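Local coordinates for CPXV018 protein (Cowpox virus, PDB 4PDC) that binds the activating immune receptor NKG2D as a secreted viral ligand with an MHC-like fold, in all likelihood so that the virus evades natural killer cells, at residues F6-L10 with F59-F63; E76-Y82 with D94-N100; E103-K107 with M116-T120. The protein carries 2 engineered substitutions. All coordinates share one frame. Residue numbers count along the deposited sequence, not the author numbering.

Contact 1 of 3, residues F6-L10 with F59-F63; sequences FNFNL and FSEFF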
loop_
_atom_site.group_PDB
_atom_site.type_symbol
_atom_site.label_atom_id
_atom_site.label_comp_id
_atom_site.label_asym_id
_atom_site.label_seq_id
_atom_site.Cartn_x
_atom_site.Cartn_y
_atom_site.Cartn_z
ATOM N N PHE E 6 11.631 13.307 -2.521
ATOM C CA PHE E 6 12.060 12.387 -3.565
ATOM C C PHE E 6 12.028 13.110 -4.902
ATOM O O PHE E 6 10.989 13.636 -5.289
ATOM C CB PHE E 6 11.152 11.159 -3.618
ATOM C CG PHE E 6 11.168 10.333 -2.368
ATOM C CD1 PHE E 6 10.411 10.699 -1.271
ATOM C CD2 PHE E 6 11.925 9.179 -2.298
ATOM C CE1 PHE E 6 10.420 9.938 -0.122
ATOM C CE2 PHE E 6 11.936 8.412 -1.153
ATOM C CZ PHE E 6 11.183 8.792 -0.063
ATOM N N ASN E 7 13.160 13.140 -5.600
ATOM C CA ASN E 7 13.234 13.778 -6.912
ATOM C C ASN E 7 13.525 12.754 -8.007
ATOM O O ASN E 7 14.655 12.286 -8.147
ATOM C CB ASN E 7 14.300 14.875 -6.920
ATOM C CG ASN E 7 14.221 15.754 -8.159
ATOM O OD1 ASN E 7 15.095 15.715 -9.022
ATOM N ND2 ASN E 7 13.154 16.541 -8.256
ATOM N N PHE E 8 12.490 12.403 -8.763
ATOM C CA PHE E 8 12.609 11.452 -9.859
ATOM C C PHE E 8 12.900 12.181 -11.156
ATOM O O PHE E 8 12.197 13.125 -11.504
ATOM C CB PHE E 8 11.326 10.638 -10.012
ATOM C CG PHE E 8 10.972 9.832 -8.807
ATOM C CD1 PHE E 8 10.314 10.417 -7.737
ATOM C CD2 PHE E 8 11.279 8.485 -8.746
ATOM C CE1 PHE E 8 9.982 9.673 -6.622
ATOM C CE2 PHE E 8 10.949 7.734 -7.630
ATOM C CZ PHE E 8 10.300 8.330 -6.568
ATOM N N ASN E 9 13.929 11.740 -11.871
ATOM C CA ASN E 9 14.256 12.324 -13.166
ATOM C C ASN E 9 14.468 11.260 -14.231
ATOM O O ASN E 9 15.206 10.294 -14.023
ATOM C CB ASN E 9 15.502 13.198 -13.063
ATOM C CG ASN E 9 15.813 13.917 -14.359
ATOM O OD1 ASN E 9 15.030 14.742 -14.824
ATOM N ND2 ASN E 9 16.961 13.610 -14.948
ATOM N N LEU E 10 13.797 11.446 -15.365
ATOM C CA LEU E 10 14.008 10.623 -16.546
ATOM C C LEU E 10 14.430 11.530 -17.695
ATOM O O LEU E 10 13.634 12.329 -18.186
ATOM C CB LEU E 10 12.741 9.841 -16.909
ATOM C CG LEU E 10 12.837 8.957 -18.156
ATOM C CD1 LEU E 10 13.889 7.879 -17.987
ATOM C CD2 LEU E 10 11.488 8.329 -18.478
ATOM N N PHE E 59 11.789 2.505 -6.657
ATOM C CA PHE E 59 12.366 3.375 -7.676
ATOM C C PHE E 59 12.458 2.654 -9.021
ATOM O O PHE E 59 12.076 3.208 -10.052
ATOM C CB PHE E 59 13.746 3.882 -7.240
ATOM C CG PHE E 59 13.716 4.791 -6.034
ATOM C CD1 PHE E 59 12.511 5.210 -5.480
ATOM C CD2 PHE E 59 14.897 5.226 -5.451
ATOM C CE1 PHE E 59 12.487 6.041 -4.369
ATOM C CE2 PHE E 59 14.878 6.060 -4.336
ATOM C CZ PHE E 59 13.673 6.465 -3.798
ATOM N N SER E 60 12.954 1.421 -9.018
ATOM C CA SER E 60 13.073 0.654 -10.259
ATOM C C SER E 60 11.708 0.479 -10.920
ATOM O O SER E 60 11.560 0.682 -12.129
ATOM C CB SER E 60 13.706 -0.714 -9.994
ATOM O OG SER E 60 15.021 -0.575 -9.489
ATOM N N GLU E 61 10.709 0.122 -10.117
ATOM C CA GLU E 61 9.353 -0.063 -10.618
ATOM C C GLU E 61 8.751 1.249 -11.129
ATOM O O GLU E 61 8.006 1.251 -12.107
ATOM C CB GLU E 61 8.461 -0.659 -9.527
ATOM C CG GLU E 61 8.843 -2.075 -9.112
ATOM C CD GLU E 61 8.515 -3.118 -10.167
ATOM O OE1 GLU E 61 7.866 -2.772 -11.177
ATOM O OE2 GLU E 61 8.908 -4.292 -9.983
ATOM N N PHE E 62 9.072 2.360 -10.469
ATOM C CA PHE E 62 8.589 3.674 -10.900
ATOM C C PHE E 62 8.916 3.919 -12.369
ATOM O O PHE E 62 8.076 4.399 -13.133
ATOM C CB PHE E 62 9.197 4.789 -10.040
ATOM C CG PHE E 62 8.817 6.179 -10.487
ATOM C CD1 PHE E 62 7.699 6.806 -9.965
ATOM C CD2 PHE E 62 9.583 6.859 -11.424
ATOM C CE1 PHE E 62 7.347 8.087 -10.378
ATOM C CE2 PHE E 62 9.240 8.137 -11.832
ATOM C CZ PHE E 62 8.120 8.748 -11.312
ATOM N N PHE E 63 10.139 3.582 -12.763
ATOM C CA PHE E 63 10.576 3.802 -14.135
ATOM C C PHE E 63 10.099 2.705 -15.083
ATOM O O PHE E 63 9.703 2.986 -16.211
ATOM C CB PHE E 63 12.098 3.911 -14.192
ATOM C CG PHE E 63 12.634 5.162 -13.556
ATOM C CD1 PHE E 63 12.483 6.388 -14.181
ATOM C CD2 PHE E 63 13.285 5.112 -12.335
ATOM C CE1 PHE E 63 12.974 7.544 -13.602
ATOM C CE2 PHE E 63 13.779 6.262 -11.751
ATOM C CZ PHE E 63 13.620 7.480 -12.385
#
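Helix 51-64 lies on the sheet of this MHC-like domain, and here its C-terminal part meets strand 2-13. The axes of the two segments approach to 10.4 Å and their directions differ by 42°. Phe6, Phe8 and Leu10 all point from the strand toward the helix. Phe6 and Phe8 share the m rotamer with chi2 near 80°, so their rings stand in similar orientations one after the other. Phe8 is central. Its ring stacks face to face on Phe62, with centroids 4.2 Å apart and planes at 28°. Phe62 is in the t rotamer, whereas Phe59 and Phe63 are m. The m rotamers of Phe59 and Phe63 bring their ring ends closer to the strand, although their CA-to-CB bonds point sideways. Phe59 receives the edge of Phe8 in an offset edge-to-face pair, with planes at 86°. It also meets Phe6 rim to rim, CZ of Phe59 lying 3.6 Å from CD2 of Phe6. At the other end, CE1 of Phe63 is 4.0 Å from CB of Leu10. Arg124 of helix 113-126 makes a cation-pi contact with Phe62. Between the two segments, the chemistry is apolar and aromatic, so cohesion here rests on ring packing and buried surface.

Contact 2 of 3, residues E76-Y82 with D94-N100; sequences EDLTYFY and DQDYLYN. Engineered in segment 94-100: Asp96 (natural residue Phe).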
loop_
_atom_site.group_PDB
_atom_site.type_symbol
_atom_site.label_atom_id
_atom_site.label_comp_id
_atom_site.label_asym_id
_atom_site.label_seq_id
_atom_site.Cartn_x
_atom_site.Cartn_y
_atom_site.Cartn_z
ATOM N N GLU E 76 13.894 14.996 -24.269
ATOM C CA GLU E 76 12.806 15.079 -23.301
ATOM C C GLU E 76 13.343 14.827 -21.901
ATOM O O GLU E 76 13.930 13.778 -21.633
ATOM C CB GLU E 76 11.696 14.070 -23.615
ATOM C CG GLU E 76 10.792 14.471 -24.761
ATOM C CD GLU E 76 9.460 13.741 -24.738
ATOM O OE1 GLU E 76 9.455 12.500 -24.578
ATOM O OE2 GLU E 76 8.415 14.417 -24.879
ATOM N N ASP E 77 13.144 15.805 -21.022
ATOM C CA ASP E 77 13.517 15.687 -19.621
ATOM C C ASP E 77 12.267 15.751 -18.758
ATOM O O ASP E 77 11.541 16.742 -18.774
ATOM C CB ASP E 77 14.497 16.790 -19.223
ATOM C CG ASP E 77 15.038 16.604 -17.823
ATOM O OD1 ASP E 77 15.871 15.695 -17.626
ATOM O OD2 ASP E 77 14.634 17.364 -16.919
ATOM N N LEU E 78 12.025 14.682 -18.011
ATOM C CA LEU E 78 10.845 14.581 -17.166
ATOM C C LEU E 78 11.262 14.518 -15.709
ATOM O O LEU E 78 12.126 13.723 -15.345
ATOM C CB LEU E 78 10.025 13.347 -17.542
ATOM C CG LEU E 78 9.426 13.368 -18.947
ATOM C CD1 LEU E 78 8.993 11.978 -19.356
ATOM C CD2 LEU E 78 8.245 14.328 -18.992
ATOM N N THR E 79 10.656 15.364 -14.880
ATOM C CA THR E 79 10.929 15.344 -13.448
ATOM C C THR E 79 9.641 15.211 -12.657
ATOM O O THR E 79 8.625 15.817 -12.994
ATOM C CB THR E 79 11.666 16.612 -12.984
ATOM O OG1 THR E 79 12.879 16.768 -13.730
ATOM C CG2 THR E 79 11.998 16.539 -11.502
ATOM N N TYR E 80 9.701 14.400 -11.606
ATOM C CA TYR E 80 8.621 14.294 -10.640
ATOM C C TYR E 80 9.186 14.481 -9.246
ATOM O O TYR E 80 10.056 13.725 -8.815
ATOM C CB TYR E 80 7.914 12.947 -10.752
ATOM C CG TYR E 80 6.841 12.726 -9.708
ATOM C CD1 TYR E 80 5.766 13.600 -9.588
ATOM C CD2 TYR E 80 6.889 11.630 -8.859
ATOM C CE1 TYR E 80 4.775 13.393 -8.641
ATOM C CE2 TYR E 80 5.908 11.415 -7.915
ATOM C CZ TYR E 80 4.853 12.298 -7.807
ATOM O OH TYR E 80 3.875 12.077 -6.861
ATOM N N PHE E 81 8.689 15.498 -8.553
ATOM C CA PHE E 81 9.157 15.835 -7.218
ATOM C C PHE E 81 8.047 15.523 -6.234
ATOM O O PHE E 81 6.920 15.955 -6.431
ATOM C CB PHE E 81 9.555 17.311 -7.154
ATOM C CG PHE E 81 9.943 17.782 -5.784
ATOM C CD1 PHE E 81 11.208 17.532 -5.283
ATOM C CD2 PHE E 81 9.050 18.502 -5.006
ATOM C CE1 PHE E 81 11.571 17.977 -4.024
ATOM C CE2 PHE E 81 9.406 18.950 -3.747
ATOM C CZ PHE E 81 10.667 18.688 -3.256
ATOM N N TYR E 82 8.361 14.740 -5.204
ATOM C CA TYR E 82 7.389 14.409 -4.169
ATOM C C TYR E 82 8.003 14.601 -2.791
ATOM O O TYR E 82 9.063 14.045 -2.489
ATOM C CB TYR E 82 6.879 12.973 -4.320
ATOM C CG TYR E 82 5.856 12.625 -3.267
ATOM C CD1 TYR E 82 4.530 13.015 -3.408
ATOM C CD2 TYR E 82 6.216 11.932 -2.119
ATOM C CE1 TYR E 82 3.591 12.714 -2.442
ATOM C CE2 TYR E 82 5.282 11.629 -1.147
ATOM C CZ TYR E 82 3.972 12.020 -1.314
ATOM O OH TYR E 82 3.035 11.723 -0.348
ATOM N N ASP E 94 3.546 17.841 -0.932
ATOM C CA ASP E 94 3.781 18.715 -2.065
ATOM C C ASP E 94 4.322 17.875 -3.209
ATOM O O ASP E 94 5.139 16.980 -2.991
ATOM C CB ASP E 94 4.765 19.828 -1.688
ATOM C CG ASP E 94 4.948 20.845 -2.795
ATOM O OD1 ASP E 94 4.024 20.990 -3.620
ATOM O OD2 ASP E 94 6.012 21.503 -2.836
ATOM N N GLN E 95 3.854 18.134 -4.423
ATOM C CA GLN E 95 4.409 17.449 -5.580
ATOM C C GLN E 95 4.398 18.350 -6.801
ATOM O O GLN E 95 3.486 19.158 -6.988
ATOM C CB GLN E 95 3.655 16.141 -5.866
ATOM C CG GLN E 95 2.184 16.294 -6.225
ATOM C CD GLN E 95 1.511 14.961 -6.542
ATOM O OE1 GLN E 95 2.044 13.888 -6.244
ATOM N NE2 GLN E 95 0.331 15.027 -7.152
ATOM N N ASP E 96 5.439 18.206 -7.615
ATOM C CA ASP E 96 5.618 19.009 -8.816
ATOM C C ASP E 96 5.967 18.112 -9.990
ATOM O O ASP E 96 6.577 17.055 -9.817
ATOM C CB ASP E 96 6.722 20.051 -8.617
ATOM C CG ASP E 96 6.364 21.092 -7.577
ATOM O OD1 ASP E 96 5.194 21.528 -7.547
ATOM O OD2 ASP E 96 7.258 21.472 -6.792
ATOM N N TYR E 97 5.571 18.552 -11.177
ATOM C CA TYR E 97 5.913 17.887 -12.426
ATOM C C TYR E 97 6.631 18.879 -13.333
ATOM O O TYR E 97 6.122 19.980 -13.556
ATOM C CB TYR E 97 4.665 17.363 -13.132
ATOM C CG TYR E 97 3.733 16.545 -12.271
ATOM C CD1 TYR E 97 2.801 17.161 -11.445
ATOM C CD2 TYR E 97 3.767 15.157 -12.303
ATOM C CE1 TYR E 97 1.938 16.416 -10.666
ATOM C CE2 TYR E 97 2.910 14.404 -11.528
ATOM C CZ TYR E 97 1.995 15.039 -10.711
ATOM O OH TYR E 97 1.135 14.294 -9.937
ATOM N N LEU E 98 7.794 18.491 -13.853
ATOM C CA LEU E 98 8.549 19.342 -14.773
ATOM C C LEU E 98 8.756 18.649 -16.109
ATOM O O LEU E 98 9.102 17.466 -16.164
ATOM C CB LEU E 98 9.921 19.723 -14.202
ATOM C CG LEU E 98 10.016 20.243 -12.770
ATOM C CD1 LEU E 98 11.472 20.400 -12.366
ATOM C CD2 LEU E 98 9.288 21.557 -12.653
ATOM N N TYR E 99 8.542 19.405 -17.181
ATOM C CA TYR E 99 8.888 18.976 -18.526
ATOM C C TYR E 99 9.944 19.936 -19.060
ATOM O O TYR E 99 9.676 21.126 -19.231
ATOM C CB TYR E 99 7.657 18.956 -19.432
ATOM C CG TYR E 99 7.939 18.423 -20.818
ATOM C CD1 TYR E 99 8.329 19.272 -21.844
ATOM C CD2 TYR E 99 7.831 17.067 -21.097
ATOM C CE1 TYR E 99 8.596 18.787 -23.109
ATOM C CE2 TYR E 99 8.093 16.575 -22.361
ATOM C CZ TYR E 99 8.475 17.439 -23.361
ATOM O OH TYR E 99 8.736 16.956 -24.618
ATOM N N ASN E 100 11.142 19.416 -19.308
ATOM C CA ASN E 100 12.285 20.247 -19.672
ATOM C C ASN E 100 12.472 21.398 -18.680
ATOM O O ASN E 100 12.739 22.536 -19.063
ATOM C CB ASN E 100 12.122 20.772 -21.100
ATOM C CG ASN E 100 12.175 19.655 -22.135
ATOM O OD1 ASN E 100 12.730 18.588 -21.879
ATOM N ND2 ASN E 100 11.595 19.893 -23.303
#
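Two short side-chain hydrogen bonds reach across this antiparallel pair. Tyr99 OH donates to Glu76 OE2 at 2.6 Å, and Tyr80 OH donates to Gln95 OE1 at 2.6 Å. The backbone adds a regular ladder. Thr79 and Leu98 form a hydrogen-bonded pair, with Thr79 N to Leu98 O and Leu98 N to Thr79 O both 2.9 Å. Phe81 and Asp96 form the next such pair, with Phe81 N to Asp96 O and Asp96 N to Phe81 O also 2.9 Å. Asp96 is an engineered residue, Phe in the natural sequence. Beyond the last bridge, Asn100 N donates to Asp77 O at 2.8 Å, and Asn100 OD1 accepts from Asp77 N at 2.9 Å. The side chain of Asn100 thus takes the place of a backbone carbonyl where the strand gives way to a turn. Packing follows the register. Leu78, Tyr80, Tyr82, Gln95, Tyr97 and Tyr99 share one face, where Leu78 CD2 is 3.5 Å from Tyr99 CD2 and Tyr80 CD1 is 3.5 Å from Tyr97 CE2. Thr79, Phe81, Asp96 and Leu98 lie on the other. The segments belong to the beta hairpin of strands 75-87 and 90-99, between strands 2-13 and 102-104 in the sheet. Helix 113-126 covers the tyrosine-rich face, touching Leu78, Tyr80 and Tyr97.

Contact 3 of 3, residues E103-K107 with M116-T120; sequences EYTVK and MWLTT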
loop_
_atom_site.group_PDB
_atom_site.type_symbol
_atom_site.label_atom_id
_atom_site.label_comp_id
_atom_site.label_asym_id
_atom_site.label_seq_id
_atom_site.Cartn_x
_atom_site.Cartn_y
_atom_site.Cartn_z
ATOM N N GLU E 103 7.641 23.747 -14.865
ATOM C CA GLU E 103 6.507 23.194 -14.133
ATOM C C GLU E 103 5.251 23.174 -14.986
ATOM O O GLU E 103 4.997 24.090 -15.763
ATOM C CB GLU E 103 6.226 23.991 -12.855
ATOM C CG GLU E 103 6.914 23.457 -11.614
ATOM C CD GLU E 103 6.207 23.862 -10.331
ATOM O OE1 GLU E 103 5.117 23.312 -10.052
ATOM O OE2 GLU E 103 6.743 24.721 -9.600
ATOM N N TYR E 104 4.460 22.122 -14.826
ATOM C CA TYR E 104 3.158 22.058 -15.464
ATOM C C TYR E 104 2.223 21.221 -14.604
ATOM O O TYR E 104 2.671 20.450 -13.749
ATOM C CB TYR E 104 3.274 21.495 -16.886
ATOM C CG TYR E 104 3.655 20.030 -16.992
ATOM C CD1 TYR E 104 4.935 19.590 -16.670
ATOM C CD2 TYR E 104 2.743 19.095 -17.456
ATOM C CE1 TYR E 104 5.281 18.252 -16.784
ATOM C CE2 TYR E 104 3.078 17.759 -17.573
ATOM C CZ TYR E 104 4.344 17.343 -17.235
ATOM O OH TYR E 104 4.673 16.013 -17.361
ATOM N N THR E 105 0.924 21.404 -14.807
ATOM C CA THR E 105 -0.081 20.689 -14.028
ATOM C C THR E 105 -1.279 20.276 -14.871
ATOM O O THR E 105 -2.107 19.480 -14.430
ATOM C CB THR E 105 -0.593 21.551 -12.853
ATOM O OG1 THR E 105 -1.355 22.652 -13.362
ATOM C CG2 THR E 105 0.566 22.079 -12.021
ATOM N N VAL E 106 -1.372 20.817 -16.082
ATOM C CA VAL E 106 -2.544 20.612 -16.925
ATOM C C VAL E 106 -2.322 19.506 -17.953
ATOM O O VAL E 106 -1.366 19.537 -18.727
ATOM C CB VAL E 106 -2.931 21.910 -17.660
ATOM C CG1 VAL E 106 -4.162 21.691 -18.532
ATOM C CG2 VAL E 106 -3.189 23.028 -16.658
ATOM N N LYS E 107 -3.228 18.534 -17.952
ATOM C CA LYS E 107 -3.223 17.449 -18.924
ATOM C C LYS E 107 -3.917 17.893 -20.202
ATOM O O LYS E 107 -4.972 18.524 -20.147
ATOM C CB LYS E 107 -3.925 16.216 -18.345
ATOM C CG LYS E 107 -4.040 15.037 -19.302
ATOM C CD LYS E 107 -5.046 14.018 -18.798
ATOM C CE LYS E 107 -5.133 12.814 -19.727
ATOM N NZ LYS E 107 -5.576 13.188 -21.101
ATOM N N MET E 116 1.373 11.465 -20.081
ATOM C CA MET E 116 1.420 10.203 -19.355
ATOM C C MET E 116 2.204 10.361 -18.055
ATOM O O MET E 116 1.833 9.812 -17.015
ATOM C CB MET E 116 2.050 9.113 -20.220
ATOM C CG MET E 116 1.979 7.732 -19.597
ATOM S SD MET E 116 2.845 6.478 -20.561
ATOM C CE MET E 116 1.974 6.590 -22.127
ATOM N N TRP E 117 3.297 11.110 -18.127
ATOM C CA TRP E 117 4.125 11.380 -16.960
ATOM C C TRP E 117 3.309 12.087 -15.881
ATOM O O TRP E 117 3.409 11.767 -14.698
ATOM C CB TRP E 117 5.331 12.226 -17.368
ATOM C CG TRP E 117 6.301 12.518 -16.261
ATOM C CD1 TRP E 117 6.364 13.653 -15.508
ATOM C CD2 TRP E 117 7.353 11.666 -15.791
ATOM N NE1 TRP E 117 7.393 13.564 -14.599
ATOM C CE2 TRP E 117 8.014 12.352 -14.750
ATOM C CE3 TRP E 117 7.802 10.391 -16.151
ATOM C CZ2 TRP E 117 9.100 11.809 -14.070
ATOM C CZ3 TRP E 117 8.881 9.853 -15.472
ATOM C CH2 TRP E 117 9.517 10.561 -14.443
ATOM N N LEU E 118 2.490 13.038 -16.313
ATOM C CA LEU E 118 1.658 13.828 -15.414
ATOM C C LEU E 118 0.576 12.988 -14.753
ATOM O O LEU E 118 0.302 13.143 -13.561
ATOM C CB LEU E 118 1.009 14.992 -16.177
ATOM C CG LEU E 118 0.016 15.872 -15.404
ATOM C CD1 LEU E 118 0.702 16.624 -14.271
ATOM C CD2 LEU E 118 -0.678 16.850 -16.343
ATOM N N THR E 119 -0.044 12.104 -15.525
ATOM C CA THR E 119 -1.181 11.352 -15.021
ATOM C C THR E 119 -0.805 10.035 -14.344
ATOM O O THR E 119 -1.682 9.374 -13.789
ATOM C CB THR E 119 -2.186 11.035 -16.144
ATOM O OG1 THR E 119 -1.568 10.201 -17.134
ATOM C CG2 THR E 119 -2.674 12.317 -16.795
ATOM N N THR E 120 0.473 9.651 -14.375
ATOM C CA THR E 120 0.874 8.344 -13.830
ATOM C C THR E 120 1.998 8.364 -12.799
ATOM O O THR E 120 2.249 7.348 -12.151
ATOM C CB THR E 120 1.335 7.379 -14.948
ATOM O OG1 THR E 120 2.582 7.829 -15.496
ATOM C CG2 THR E 120 0.286 7.270 -16.038
#
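In this MHC-like fold, helix 113-126 packs over one face of the sheet. Here it meets the edge strand 102-104 and the loop that follows. Van der Waals packing dominates. Leu118 points toward the loop and carries the largest covered area. Its CB lies 3.7 Å from Tyr104 CE2, an apolar side-chain contact. Its CD2 packs on the backbone of 105-107, 3.6 Å from Thr105 O and 3.5 Å from Lys107 N, so the chain curls round the leucine side chain. Farther out, Lys107 CD rests 3.5 Å from Thr119 CG2, an aliphatic touch, while the end of the lysine leads away. The polar groups find their partners elsewhere. Tyr104 OH hydrogen-bonds to the carbonyl of Lys114, one turn before Leu118 on the same helix, and the Tyr104 ring has a cation-pi contact with Lys114. Trp117 NE1 hydrogen-bonds to Thr79 O of the sheet. Thr119 OG1 hydrogen-bonds to the backbone of the NKG2D chain, and Lys107, Met116 and Thr120 also touch that receptor. This part of the helix and loop therefore belongs to the receptor-binding surface. Within the helix, Thr120 OG1 donates to Met116 O at 2.6 Å. At the edge of the indole, Trp117 CD1 lies 3.4 Å from Tyr104 OH.

In the fold
Contact 1 is buried near the centre of the chain, contact 2 is partly buried, and contact 3 lies at the surface. All three reach one antiparallel sheet. Contacts 1 and 3 each set a helix against it, whereas contact 2 pairs two of its strands. Strand 2-13 of contact 1 neighbours strand 75-87 of contact 2, and strand 90-99 neighbours strand 102-104 of contact 3. Trp117 of contact 3 reaches both other contacts. The chemistry changes with place, from a cluster of phenylalanine rings, through a backbone ladder with tyrosine hydroxyl hydrogen bonds, to a leucine contact beside groups facing NKG2D.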